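Local coordinates for predicted protein (PDB 4MEA), which probably hydrolyses epoxides as a secreted Cif-type virulence factor built on the alpha/beta hydrolase fold, at residues K22-G27 / L226-S231; Q195-P200 / D234-A239; E75-S80 / W306-N311; Y206-Y211 / E216-E221; T59-I64 / L79-D84. One frame throughout, in Å; residues are numbered along the deposited sequence. Where two conformers were deposited one is given.

Contact 1 of 5, residues K22-G27 / L226-S231; sequences KVKSNG and LIEPYS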
# COMPACT_ATOMS: atom_id res chain seq x y z
N LYS A 22 -25.09 17.67 2.63
CA LYS A 22 -25.21 18.99 3.23
C LYS A 22 -24.15 19.95 2.68
O LYS A 22 -24.44 21.13 2.43
CB LYS A 22 -25.10 18.90 4.76
CG LYS A 22 -25.05 20.24 5.47
CD LYS A 22 -24.90 20.07 6.98
CE LYS A 22 -24.80 21.41 7.69
NZ LYS A 22 -24.61 21.23 9.16
N VAL A 23 -22.93 19.46 2.50
CA VAL A 23 -21.87 20.27 1.92
C VAL A 23 -22.30 20.75 0.54
O VAL A 23 -22.23 21.95 0.22
CB VAL A 23 -20.53 19.49 1.82
CG1 VAL A 23 -19.56 20.21 0.90
CG2 VAL A 23 -19.92 19.27 3.22
N LYS A 24 -22.79 19.83 -0.28
CA LYS A 24 -23.21 20.20 -1.63
C LYS A 24 -24.44 21.13 -1.65
O LYS A 24 -24.44 22.17 -2.32
CB LYS A 24 -23.45 18.94 -2.47
CG LYS A 24 -23.70 19.23 -3.93
CD LYS A 24 -23.62 17.96 -4.75
CE LYS A 24 -23.90 18.24 -6.22
NZ LYS A 24 -23.81 17.00 -7.05
N SER A 25 -25.49 20.78 -0.91
CA SER A 25 -26.72 21.57 -0.91
C SER A 25 -26.55 22.96 -0.30
O SER A 25 -27.27 23.90 -0.66
CB SER A 25 -27.85 20.80 -0.20
OG SER A 25 -28.14 19.58 -0.86
N ASN A 26 -25.61 23.10 0.63
CA ASN A 26 -25.35 24.40 1.25
C ASN A 26 -24.28 25.21 0.52
O ASN A 26 -23.94 26.31 0.94
CB ASN A 26 -24.95 24.24 2.72
CG ASN A 26 -26.12 23.82 3.60
OD1 ASN A 26 -27.26 24.18 3.34
ND2 ASN A 26 -25.83 23.04 4.63
N GLY A 27 -23.76 24.65 -0.57
CA GLY A 27 -22.69 25.30 -1.32
C GLY A 27 -21.42 25.56 -0.51
O GLY A 27 -20.81 26.62 -0.61
N LEU A 226 -13.65 18.45 2.58
CA LEU A 226 -12.52 17.94 1.80
C LEU A 226 -12.83 16.60 1.12
O LEU A 226 -12.29 16.30 0.06
CB LEU A 226 -11.28 17.78 2.69
CG LEU A 226 -10.74 19.12 3.19
CD1 LEU A 226 -9.61 18.92 4.19
CD2 LEU A 226 -10.28 19.95 2.00
N ILE A 227 -13.69 15.81 1.73
CA ILE A 227 -13.94 14.45 1.26
C ILE A 227 -15.10 14.35 0.27
O ILE A 227 -15.09 13.51 -0.63
CB ILE A 227 -14.11 13.47 2.44
CG1 ILE A 227 -12.81 13.45 3.26
CG2 ILE A 227 -14.46 12.08 1.93
CD1 ILE A 227 -12.91 12.73 4.61
N GLU A 228 -16.09 15.23 0.43
CA GLU A 228 -17.23 15.25 -0.49
C GLU A 228 -16.81 15.20 -1.96
O GLU A 228 -17.46 14.53 -2.76
CB GLU A 228 -18.15 16.46 -0.22
CG GLU A 228 -19.38 16.54 -1.13
CD GLU A 228 -19.14 17.35 -2.40
OE1 GLU A 228 -18.10 18.05 -2.49
OE2 GLU A 228 -20.00 17.29 -3.31
N PRO A 229 -15.71 15.91 -2.33
CA PRO A 229 -15.32 15.89 -3.75
C PRO A 229 -14.77 14.54 -4.21
O PRO A 229 -14.63 14.31 -5.41
CB PRO A 229 -14.22 16.96 -3.82
CG PRO A 229 -14.48 17.85 -2.65
CD PRO A 229 -14.95 16.91 -1.57
N TYR A 230 -14.49 13.65 -3.25
CA TYR A 230 -13.91 12.34 -3.55
C TYR A 230 -14.84 11.22 -3.05
O TYR A 230 -14.38 10.15 -2.65
CB TYR A 230 -12.54 12.20 -2.87
CG TYR A 230 -11.47 13.05 -3.51
CD1 TYR A 230 -10.67 12.54 -4.54
CD2 TYR A 230 -11.27 14.37 -3.11
CE1 TYR A 230 -9.70 13.33 -5.15
CE2 TYR A 230 -10.30 15.16 -3.71
CZ TYR A 230 -9.52 14.64 -4.73
OH TYR A 230 -8.56 15.43 -5.33
N SER A 231 -16.14 11.47 -3.08
CA SER A 231 -17.08 10.58 -2.42
C SER A 231 -17.83 9.65 -3.37
O SER A 231 -18.70 8.90 -2.93
CB SER A 231 -18.07 11.38 -1.57
OG SER A 231 -18.84 12.27 -2.39
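V23 lays its CG1 methyl against the aliphatic part of E228, reaching CB of that glutamate at 4.2 Å. V23 points toward E228, and with CG1 anti to the backbone N (chi1 166°) it is this methyl that meets the glutamate. One residue on, K24 crosses E228 at about a right angle, its CB 3.9 Å from OE2 of E228. The lysine chain then runs on extended, leaving NZ 5.3 Å from OE2 of E228: the opposite charges probably attract, but they do not touch. E228 suits this place by serving two purposes, its methylenes giving valine an apolar surface while the carboxylate, buried with the rest of the residue, is satisfied by Y31 OH at OE2 and Q30 NE2 at OE1. Its carbonyl O also accepts from OG of S231 at 2.7 Å, which helps hold the turn from E228 to S231. F20, on the same N-terminal helix as V23, touches I227, E228 and S231, so helix 13-25 packs along the end of helix 220-227, while I227 leans on helix 200-211.

Contact 2 of 5, residues Q195-P200 / D234-A239; sequences QIANDP and DKLKAA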
# COMPACT_ATOMS: atom_id res chain seq x y z
N GLN A 195 -13.20 0.01 -2.62
CA GLN A 195 -13.17 -0.03 -1.16
C GLN A 195 -13.44 1.35 -0.57
O GLN A 195 -14.20 1.50 0.39
CB GLN A 195 -11.84 -0.57 -0.65
CG GLN A 195 -11.66 -2.06 -0.89
CD GLN A 195 -10.44 -2.61 -0.21
OE1 GLN A 195 -9.39 -1.97 -0.18
NE2 GLN A 195 -10.56 -3.80 0.36
N ILE A 196 -12.81 2.37 -1.15
CA ILE A 196 -12.95 3.73 -0.65
C ILE A 196 -14.36 4.27 -0.91
O ILE A 196 -14.93 4.96 -0.06
CB ILE A 196 -11.84 4.65 -1.18
CG1 ILE A 196 -10.48 4.20 -0.60
CG2 ILE A 196 -12.11 6.10 -0.79
CD1 ILE A 196 -9.25 4.87 -1.22
N ALA A 197 -14.94 3.95 -2.07
CA ALA A 197 -16.30 4.40 -2.36
C ALA A 197 -17.29 3.90 -1.32
O ALA A 197 -18.31 4.54 -1.06
CB ALA A 197 -16.75 3.97 -3.78
N ASN A 198 -17.00 2.74 -0.72
CA ASN A 198 -17.90 2.21 0.30
C ASN A 198 -17.96 3.07 1.56
O ASN A 198 -18.99 3.15 2.23
CB ASN A 198 -17.54 0.76 0.67
CG ASN A 198 -18.39 0.23 1.82
OD1 ASN A 198 -17.99 0.26 2.99
ND2 ASN A 198 -19.59 -0.26 1.49
N ASP A 199 -16.85 3.72 1.89
CA ASP A 199 -16.81 4.60 3.06
C ASP A 199 -15.69 5.62 2.89
O ASP A 199 -14.61 5.46 3.46
CB ASP A 199 -16.61 3.79 4.34
CG ASP A 199 -16.92 4.58 5.60
OD1 ASP A 199 -16.96 5.83 5.54
OD2 ASP A 199 -17.11 3.95 6.67
N PRO A 200 -15.93 6.67 2.09
CA PRO A 200 -14.88 7.66 1.82
C PRO A 200 -14.48 8.42 3.08
O PRO A 200 -13.31 8.74 3.25
CB PRO A 200 -15.54 8.62 0.81
CG PRO A 200 -16.66 7.81 0.18
CD PRO A 200 -17.15 6.91 1.29
N ASP A 234 -16.82 7.63 -9.61
CA ASP A 234 -16.28 8.31 -10.79
C ASP A 234 -15.13 9.23 -10.42
O ASP A 234 -14.13 9.29 -11.13
CB ASP A 234 -17.37 9.07 -11.57
CG ASP A 234 -17.89 10.28 -10.82
OD1 ASP A 234 -18.23 10.12 -9.62
OD2 ASP A 234 -17.97 11.38 -11.41
N LYS A 235 -15.25 9.94 -9.30
CA LYS A 235 -14.18 10.83 -8.86
C LYS A 235 -12.96 10.03 -8.37
O LYS A 235 -11.82 10.40 -8.63
CB LYS A 235 -14.69 11.78 -7.77
CG LYS A 235 -15.70 12.81 -8.29
CD LYS A 235 -15.01 13.83 -9.22
CE LYS A 235 -16.01 14.51 -10.17
NZ LYS A 235 -15.33 15.47 -11.09
N LEU A 236 -13.21 8.93 -7.67
CA LEU A 236 -12.12 8.07 -7.22
C LEU A 236 -11.44 7.39 -8.39
O LEU A 236 -10.22 7.28 -8.43
CB LEU A 236 -12.64 7.02 -6.23
CG LEU A 236 -13.07 7.62 -4.89
CD1 LEU A 236 -13.87 6.61 -4.09
CD2 LEU A 236 -11.85 8.12 -4.10
N LYS A 237 -12.23 6.93 -9.36
CA LYS A 237 -11.64 6.32 -10.56
C LYS A 237 -10.64 7.28 -11.24
O LYS A 237 -9.53 6.89 -11.58
CB LYS A 237 -12.71 5.88 -11.55
CG LYS A 237 -12.17 5.07 -12.72
CD LYS A 237 -13.28 4.70 -13.70
CE LYS A 237 -12.76 3.76 -14.79
NZ LYS A 237 -13.87 3.13 -15.56
N ALA A 238 -11.06 8.53 -11.42
CA ALA A 238 -10.19 9.55 -11.99
C ALA A 238 -8.93 9.77 -11.14
O ALA A 238 -7.81 9.77 -11.65
CB ALA A 238 -10.95 10.85 -12.14
N ALA A 239 -9.12 9.98 -9.84
CA ALA A 239 -7.98 10.15 -8.95
C ALA A 239 -6.97 9.02 -9.12
O ALA A 239 -5.76 9.25 -9.22
CB ALA A 239 -8.46 10.22 -7.49
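Two helices of the alpha-helical region between strands 151-157 and 267-272 meet here, helix 191-198 and helix 233-244, and L236 carries the contact from the second to the first. Its CD1 methyl presses on the backbone as well as on side chains, lying 3.5 Å from N of A197 and 3.9 Å from CB of A197. Alanine suits this position, since its small side chain lets the leucine come close to the helix backbone. The other methyl, CD2, faces I196, whose CG2 lies 3.9 Å from it and 3.8 Å from CD1 of L236. CG2 of I196 thus rests against both methyls of the leucine fork; it stands anti to the backbone N, while CG1 (chi1 -67°) lies beside that nitrogen. In the alpha/beta hydrolase fold such helices, inserted between core strands, form the cap, and F204 of helix 200-211 touches both I196 and L236 within it. Where helix 191-198 ends, D199 is the N-cap of the next helix, its OD1 accepting from N of L202. I196 also packs on Q195 of the second subunit.

Contact 3 of 5, residues E75-S80 / W306-N311; sequences EPVMLS and WMVEEN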
# COMPACT_ATOMS: atom_id res chain seq x y z
N GLU A 75 -7.51 28.77 -1.90
CA GLU A 75 -8.32 29.98 -1.68
C GLU A 75 -7.67 31.07 -0.82
O GLU A 75 -7.67 32.25 -1.20
CB GLU A 75 -9.72 29.62 -1.14
CG GLU A 75 -10.70 30.79 -1.17
CD GLU A 75 -12.08 30.44 -0.63
OE1 GLU A 75 -12.16 29.59 0.28
OE2 GLU A 75 -13.08 31.01 -1.12
N PRO A 76 -7.11 30.71 0.35
CA PRO A 76 -6.55 31.79 1.17
C PRO A 76 -5.36 32.49 0.51
O PRO A 76 -5.20 33.70 0.68
CB PRO A 76 -6.13 31.08 2.47
CG PRO A 76 -6.15 29.62 2.16
CD PRO A 76 -7.13 29.41 1.05
N VAL A 77 -4.56 31.76 -0.26
CA VAL A 77 -3.44 32.36 -0.99
C VAL A 77 -3.95 33.22 -2.14
O VAL A 77 -3.42 34.31 -2.40
CB VAL A 77 -2.49 31.29 -1.58
CG1 VAL A 77 -1.32 31.94 -2.31
CG2 VAL A 77 -2.00 30.35 -0.48
N MET A 78 -4.99 32.74 -2.82
CA MET A 78 -5.61 33.48 -3.90
C MET A 78 -6.12 34.82 -3.40
O MET A 78 -5.91 35.85 -4.04
CB MET A 78 -6.77 32.67 -4.49
CG MET A 78 -6.33 31.43 -5.25
SD MET A 78 -7.72 30.40 -5.75
CE MET A 78 -8.38 31.26 -7.19
N LEU A 79 -6.79 34.81 -2.25
CA LEU A 79 -7.33 36.04 -1.68
C LEU A 79 -6.20 37.00 -1.31
O LEU A 79 -6.33 38.22 -1.49
CB LEU A 79 -8.22 35.73 -0.48
CG LEU A 79 -9.54 35.02 -0.82
CD1 LEU A 79 -10.29 34.62 0.43
CD2 LEU A 79 -10.40 35.91 -1.69
N SER A 80 -5.10 36.44 -0.84
CA SER A 80 -3.94 37.23 -0.43
C SER A 80 -3.26 37.92 -1.60
O SER A 80 -2.68 38.99 -1.45
CB SER A 80 -2.92 36.35 0.30
OG SER A 80 -3.45 35.84 1.51
N TRP A 306 -0.63 19.00 4.02
CA TRP A 306 -1.69 19.91 3.58
C TRP A 306 -1.27 21.34 3.93
O TRP A 306 -1.79 21.95 4.87
CB TRP A 306 -3.01 19.51 4.24
CG TRP A 306 -3.20 18.02 4.23
CD1 TRP A 306 -3.12 17.17 5.29
CD2 TRP A 306 -3.46 17.20 3.08
NE1 TRP A 306 -3.33 15.88 4.88
CE2 TRP A 306 -3.54 15.87 3.53
CE3 TRP A 306 -3.63 17.47 1.71
CZ2 TRP A 306 -3.79 14.80 2.66
CZ3 TRP A 306 -3.88 16.40 0.84
CH2 TRP A 306 -3.96 15.08 1.33
N MET A 307 -0.32 21.86 3.15
CA MET A 307 0.52 22.96 3.60
C MET A 307 -0.20 24.29 3.78
O MET A 307 0.13 25.05 4.69
CB MET A 307 1.71 23.13 2.66
CG MET A 307 2.61 21.89 2.59
SD MET A 307 3.96 22.13 1.41
CE MET A 307 4.87 23.46 2.19
N VAL A 308 -1.19 24.57 2.93
CA VAL A 308 -1.97 25.79 3.06
C VAL A 308 -2.99 25.71 4.22
O VAL A 308 -3.17 26.69 4.96
CB VAL A 308 -2.66 26.17 1.73
CG1 VAL A 308 -3.53 27.41 1.90
CG2 VAL A 308 -1.60 26.38 0.65
N GLU A 309 -3.63 24.56 4.40
CA GLU A 309 -4.49 24.37 5.58
C GLU A 309 -3.70 24.58 6.88
O GLU A 309 -4.15 25.28 7.78
CB GLU A 309 -5.12 22.96 5.60
CG GLU A 309 -6.15 22.68 4.50
CD GLU A 309 -7.53 23.26 4.80
OE1 GLU A 309 -8.50 22.89 4.09
OE2 GLU A 309 -7.66 24.07 5.75
N GLU A 310 -2.51 23.99 6.97
CA GLU A 310 -1.74 23.97 8.22
C GLU A 310 -0.82 25.18 8.45
O GLU A 310 -0.44 25.47 9.58
CB GLU A 310 -0.90 22.70 8.28
CG GLU A 310 -1.66 21.42 7.98
CD GLU A 310 -0.77 20.21 8.06
OE1 GLU A 310 -0.03 20.10 9.07
OE2 GLU A 310 -0.77 19.38 7.12
N ASN A 311 -0.46 25.88 7.39
CA ASN A 311 0.56 26.92 7.51
C ASN A 311 0.48 27.87 6.32
O ASN A 311 1.44 28.02 5.56
CB ASN A 311 1.95 26.28 7.63
CG ASN A 311 3.02 27.26 8.11
OD1 ASN A 311 2.74 28.43 8.33
ND2 ASN A 311 4.25 26.77 8.28
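Both valines of this contact have CG1 anti to the backbone N, V77 at chi1 -179° and V308 at chi1 178°, yet V77 meets its partner with CG2 alone and V308 with both methyls. CG1 and CG2 of V308 each lie 4.1 Å from CG2 of V77, the branch of V77 placed beside its own backbone nitrogen. CG1 of V308 also meets the ring of P76, where CG approaches to 3.4 Å, closer than carbons usually pack, so the packing is tight at this one point. Short, branched or ring side chains suit the place because they have few torsions to fix and let the two helix starts come close. Proline fits at P76 as well, since the first turn of helix 75-81 needs no hydrogen bond from its nitrogen. In the alpha/beta hydrolase fold, helix 75-81 follows strand 61-64 and the C-terminal helix 307-323 follows strand 295-300, and the contact joins the beginnings of these two helices. Polar bonds hold each in shape. S80 OG and S80 N reach P76 O from opposite faces of its carbonyl plane, the hydroxyl at 2.9 Å. At W306, the N-cap, the backbone N gives a bond of 3.1 Å to OE2 of E310, which accepts on its anti side. OE1 of E310 takes bonds from the backbone N of G213, K214 and G304.

Contact 4 of 5, residues Y206-Y211 / E216-E221; sequences YFIKTY and EIFTPE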
# COMPACT_ATOMS: atom_id res chain seq x y z
N TYR A 206 -8.75 9.29 8.00
CA TYR A 206 -7.51 8.71 8.51
C TYR A 206 -6.32 9.13 7.64
O TYR A 206 -5.29 9.59 8.14
CB TYR A 206 -7.61 7.17 8.60
CG TYR A 206 -6.42 6.57 9.30
CD1 TYR A 206 -6.38 6.49 10.69
CD2 TYR A 206 -5.32 6.12 8.58
CE1 TYR A 206 -5.28 5.96 11.34
CE2 TYR A 206 -4.22 5.59 9.22
CZ TYR A 206 -4.21 5.52 10.60
OH TYR A 206 -3.10 4.99 11.23
N PHE A 207 -6.46 8.99 6.32
CA PHE A 207 -5.42 9.38 5.38
C PHE A 207 -5.00 10.85 5.53
O PHE A 207 -3.81 11.16 5.67
CB PHE A 207 -5.91 9.12 3.94
CG PHE A 207 -4.88 9.40 2.88
CD1 PHE A 207 -4.08 8.39 2.39
CD2 PHE A 207 -4.74 10.68 2.35
CE1 PHE A 207 -3.13 8.65 1.39
CE2 PHE A 207 -3.81 10.95 1.36
CZ PHE A 207 -3.00 9.93 0.87
N ILE A 208 -5.97 11.76 5.51
CA ILE A 208 -5.68 13.20 5.64
C ILE A 208 -5.02 13.54 6.99
O ILE A 208 -4.02 14.25 7.04
CB ILE A 208 -6.96 14.06 5.42
CG1 ILE A 208 -7.39 14.02 3.95
CG2 ILE A 208 -6.74 15.50 5.87
CD1 ILE A 208 -8.80 14.57 3.72
N LYS A 209 -5.58 13.05 8.09
CA LYS A 209 -4.97 13.32 9.40
C LYS A 209 -3.55 12.74 9.51
O LYS A 209 -2.66 13.37 10.07
CB LYS A 209 -5.86 12.82 10.54
CG LYS A 209 -6.94 13.81 10.95
CD LYS A 209 -7.73 13.25 12.11
CE LYS A 209 -8.63 14.29 12.73
NZ LYS A 209 -9.36 13.68 13.87
N THR A 210 -3.32 11.56 8.93
CA THR A 210 -2.00 10.93 8.96
C THR A 210 -0.92 11.82 8.37
O THR A 210 0.17 11.94 8.92
CB THR A 210 -2.00 9.57 8.19
OG1 THR A 210 -2.73 8.60 8.95
CG2 THR A 210 -0.58 9.05 8.00
N TYR A 211 -1.23 12.44 7.24
CA TYR A 211 -0.20 13.22 6.58
C TYR A 211 -0.19 14.67 7.04
O TYR A 211 0.70 15.44 6.66
CB TYR A 211 -0.27 13.03 5.06
CG TYR A 211 -0.23 11.56 4.70
CD1 TYR A 211 0.94 10.82 4.86
CD2 TYR A 211 -1.36 10.91 4.26
CE1 TYR A 211 0.97 9.47 4.55
CE2 TYR A 211 -1.34 9.56 3.95
CZ TYR A 211 -0.17 8.85 4.10
OH TYR A 211 -0.16 7.52 3.79
N GLU A 216 -5.26 18.83 14.62
CA GLU A 216 -6.42 19.42 15.29
C GLU A 216 -7.30 20.26 14.36
O GLU A 216 -8.49 20.49 14.62
CB GLU A 216 -5.97 20.25 16.51
CG GLU A 216 -5.15 21.51 16.18
CD GLU A 216 -3.67 21.23 15.89
OE1 GLU A 216 -3.17 20.13 16.22
OE2 GLU A 216 -3.00 22.14 15.35
N ILE A 217 -6.70 20.72 13.27
CA ILE A 217 -7.38 21.56 12.31
C ILE A 217 -8.48 20.79 11.58
O ILE A 217 -9.46 21.36 11.11
CB ILE A 217 -6.35 22.13 11.30
CG1 ILE A 217 -5.58 23.29 11.92
CG2 ILE A 217 -7.02 22.55 10.00
CD1 ILE A 217 -4.25 23.58 11.21
N PHE A 218 -8.30 19.48 11.49
CA PHE A 218 -9.18 18.68 10.64
C PHE A 218 -10.40 18.18 11.40
O PHE A 218 -10.49 17.01 11.75
CB PHE A 218 -8.40 17.58 9.91
CG PHE A 218 -7.36 18.14 8.98
CD1 PHE A 218 -7.70 18.49 7.68
CD2 PHE A 218 -6.08 18.38 9.42
CE1 PHE A 218 -6.76 19.04 6.82
CE2 PHE A 218 -5.13 18.94 8.58
CZ PHE A 218 -5.47 19.27 7.27
N THR A 219 -11.31 19.11 11.66
CA THR A 219 -12.57 18.83 12.32
C THR A 219 -13.43 17.96 11.42
O THR A 219 -13.16 17.83 10.22
CB THR A 219 -13.35 20.12 12.61
OG1 THR A 219 -13.71 20.75 11.37
CG2 THR A 219 -12.48 21.07 13.41
N PRO A 220 -14.49 17.35 11.99
CA PRO A 220 -15.35 16.51 11.16
C PRO A 220 -15.99 17.29 10.00
O PRO A 220 -16.16 16.72 8.91
CB PRO A 220 -16.42 16.03 12.15
CG PRO A 220 -15.71 16.03 13.48
CD PRO A 220 -14.78 17.22 13.43
N GLU A 221 -16.31 18.57 10.21
CA GLU A 221 -16.95 19.37 9.17
C GLU A 221 -15.97 19.77 8.07
O GLU A 221 -16.33 19.76 6.89
CB GLU A 221 -17.62 20.63 9.74
CG GLU A 221 -17.85 21.75 8.71
CD GLU A 221 -18.84 21.38 7.61
OE1 GLU A 221 -19.60 20.40 7.79
OE2 GLU A 221 -18.86 22.06 6.57
O HOH W 1 -11.72 15.26 13.30
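The F218 ring is held between two isoleucine methyls. On one face sits CG2 of I208, displaced toward the rim and 3.9 Å from the ring centroid, a CH-pi contact 26° off the ring normal. Over the centre of the opposite face lies CG2 of I217, 4.2 Å above the plane. Branched aliphatic residues suit a phenylalanine here because their methyl C-H groups can point into its pi faces. CG2 of I208 faces the ring because it is anti to the backbone N, with CG1 at chi1 -70°. K209 and F218 slide past each other in opposite directions, bringing CE of K209 to 3.4 Å from O of F218. The ammonium group finishes the join through a water, which accepts from NZ of K209 at 2.9 Å and donates to O of F218 at 2.6 Å. F218 itself centres an inverse gamma turn, and T219 after it is the N-cap of helix 220-227. The contact thus lies between the end of helix 200-211 and the start of helix 220-227, with L223 and L226 touching F218 and W306 meeting its ring.

Contact 5 of 5, residues T59-I64 / L79-D84; sequences TPIVFI and LSYMKD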
# COMPACT_ATOMS: atom_id res chain seq x y z
N THR A 59 1.18 39.86 -12.86
CA THR A 59 1.58 38.56 -13.38
C THR A 59 0.63 37.49 -12.87
O THR A 59 0.42 37.36 -11.66
CB THR A 59 3.00 38.21 -12.94
OG1 THR A 59 3.89 39.23 -13.39
CG2 THR A 59 3.43 36.85 -13.51
N PRO A 60 0.03 36.73 -13.80
CA PRO A 60 -0.91 35.71 -13.34
C PRO A 60 -0.19 34.59 -12.59
O PRO A 60 0.95 34.26 -12.88
CB PRO A 60 -1.52 35.17 -14.65
CG PRO A 60 -1.35 36.30 -15.63
CD PRO A 60 -0.04 36.93 -15.26
N ILE A 61 -0.87 34.03 -11.60
CA ILE A 61 -0.35 32.88 -10.88
C ILE A 61 -1.37 31.76 -11.03
O ILE A 61 -2.53 31.91 -10.65
CB ILE A 61 -0.14 33.19 -9.40
CG1 ILE A 61 0.57 34.54 -9.24
CG2 ILE A 61 0.66 32.08 -8.72
CD1 ILE A 61 0.64 35.03 -7.82
N VAL A 62 -0.93 30.64 -11.59
CA VAL A 62 -1.79 29.48 -11.77
C VAL A 62 -1.47 28.44 -10.69
O VAL A 62 -0.30 28.10 -10.48
CB VAL A 62 -1.64 28.90 -13.19
CG1 VAL A 62 -2.43 27.59 -13.34
CG2 VAL A 62 -2.06 29.94 -14.24
N PHE A 63 -2.49 27.98 -9.97
CA PHE A 63 -2.33 27.04 -8.85
C PHE A 63 -2.98 25.71 -9.18
O PHE A 63 -4.16 25.67 -9.54
CB PHE A 63 -2.98 27.55 -7.57
CG PHE A 63 -2.45 28.87 -7.07
CD1 PHE A 63 -1.39 28.91 -6.18
CD2 PHE A 63 -3.05 30.07 -7.45
CE1 PHE A 63 -0.91 30.13 -5.70
CE2 PHE A 63 -2.58 31.29 -6.98
CZ PHE A 63 -1.51 31.32 -6.10
N ILE A 64 -2.24 24.62 -9.02
CA ILE A 64 -2.72 23.29 -9.34
C ILE A 64 -2.66 22.34 -8.13
O ILE A 64 -1.57 21.99 -7.65
CB ILE A 64 -1.90 22.67 -10.49
CG1 ILE A 64 -1.86 23.61 -11.71
CG2 ILE A 64 -2.46 21.30 -10.87
CD1 ILE A 64 -3.24 23.79 -12.40
N LEU A 79 -6.79 34.81 -2.25
CA LEU A 79 -7.33 36.04 -1.68
C LEU A 79 -6.20 37.00 -1.31
O LEU A 79 -6.33 38.22 -1.49
CB LEU A 79 -8.22 35.73 -0.48
CG LEU A 79 -9.54 35.02 -0.82
CD1 LEU A 79 -10.29 34.62 0.43
CD2 LEU A 79 -10.40 35.91 -1.69
N SER A 80 -5.10 36.44 -0.84
CA SER A 80 -3.94 37.23 -0.43
C SER A 80 -3.26 37.92 -1.60
O SER A 80 -2.68 38.99 -1.45
CB SER A 80 -2.92 36.35 0.30
OG SER A 80 -3.45 35.84 1.51
N TYR A 81 -3.33 37.31 -2.78
CA TYR A 81 -2.59 37.83 -3.93
C TYR A 81 -3.44 38.60 -4.95
O TYR A 81 -2.89 39.32 -5.79
CB TYR A 81 -1.85 36.69 -4.65
CG TYR A 81 -0.73 36.07 -3.84
CD1 TYR A 81 -0.25 36.68 -2.69
CD2 TYR A 81 -0.16 34.86 -4.23
CE1 TYR A 81 0.78 36.10 -1.95
CE2 TYR A 81 0.87 34.28 -3.50
CZ TYR A 81 1.34 34.90 -2.36
OH TYR A 81 2.36 34.32 -1.65
N MET A 82 -4.76 38.46 -4.89
CA MET A 82 -5.60 38.94 -5.99
C MET A 82 -5.57 40.46 -6.17
O MET A 82 -5.86 40.96 -7.26
CB MET A 82 -7.03 38.43 -5.87
CG MET A 82 -7.76 38.85 -4.61
SD MET A 82 -9.47 38.26 -4.65
CE MET A 82 -10.11 39.11 -3.21
N LYS A 83 -5.22 41.20 -5.12
CA LYS A 83 -5.08 42.64 -5.23
C LYS A 83 -4.02 43.02 -6.27
O LYS A 83 -4.18 44.00 -7.00
CB LYS A 83 -4.72 43.26 -3.87
CG LYS A 83 -3.39 42.78 -3.31
CD LYS A 83 -3.06 43.42 -1.98
CE LYS A 83 -1.78 42.84 -1.39
NZ LYS A 83 -1.43 43.45 -0.08
N ASP A 84 -2.96 42.23 -6.33
CA ASP A 84 -1.80 42.56 -7.17
C ASP A 84 -1.61 41.60 -8.33
O ASP A 84 -0.73 41.82 -9.16
CB ASP A 84 -0.52 42.55 -6.33
CG ASP A 84 -0.47 43.66 -5.30
OD1 ASP A 84 -1.02 44.74 -5.58
OD2 ASP A 84 0.12 43.44 -4.22
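Y81 and I61 approach each other at about a right angle, and the ring atom CD2 of Y81 takes the contact, 3.7 Å from CD1 of I61. The same CD2 lies at the edge of the F63 ring, near its plane, 4.2 Å from CZ of F63. I61 reaches out far enough because CG1 stands anti to the carbonyl carbon (chi1 -46°) and the chain then extends to CD1. Residues 61 and 63 are two apart on a strand and so project from the same side of the sheet, where large apolar side chains suit the buried layer under a helix. This is the first half of a beta-alpha-beta crossover: strand 61-64 leads to helix 75-81, which returns to strand 87-90, parallel to the first and beside it in the main sheet. Tyrosine suits the place because its ring packs on the strand while its OH bonds to OG of S320 on the C-terminal helix 307-323; F324 meets its ring edge-to-face. W74 meets the F63 ring with planes at about 35°.

Contacts 3 and 5 share L79 and S80 on helix 75-81 and have centres about 12 Å apart; CG1 of V77 from contact 3 lies 3.8 Å from CZ of F63 in contact 5. Contact 4 joins contact 3 through W306, whose NE1 is 2.8 Å from O of I208, a probable hydrogen bond. Contacts 1 and 4 both use helix 220-227, where CD1 of L226 lies 3.9 Å from CE1 of F218. The touches run from contact 5 through contacts 3, 4 and 1 to contact 2, and contact 1 also touches contact 3 directly. Contacts 2 and 5, with centres about 31 Å apart, lie on opposite sides of the chain's centre. Contacts 2 and 4 both reach the second subunit.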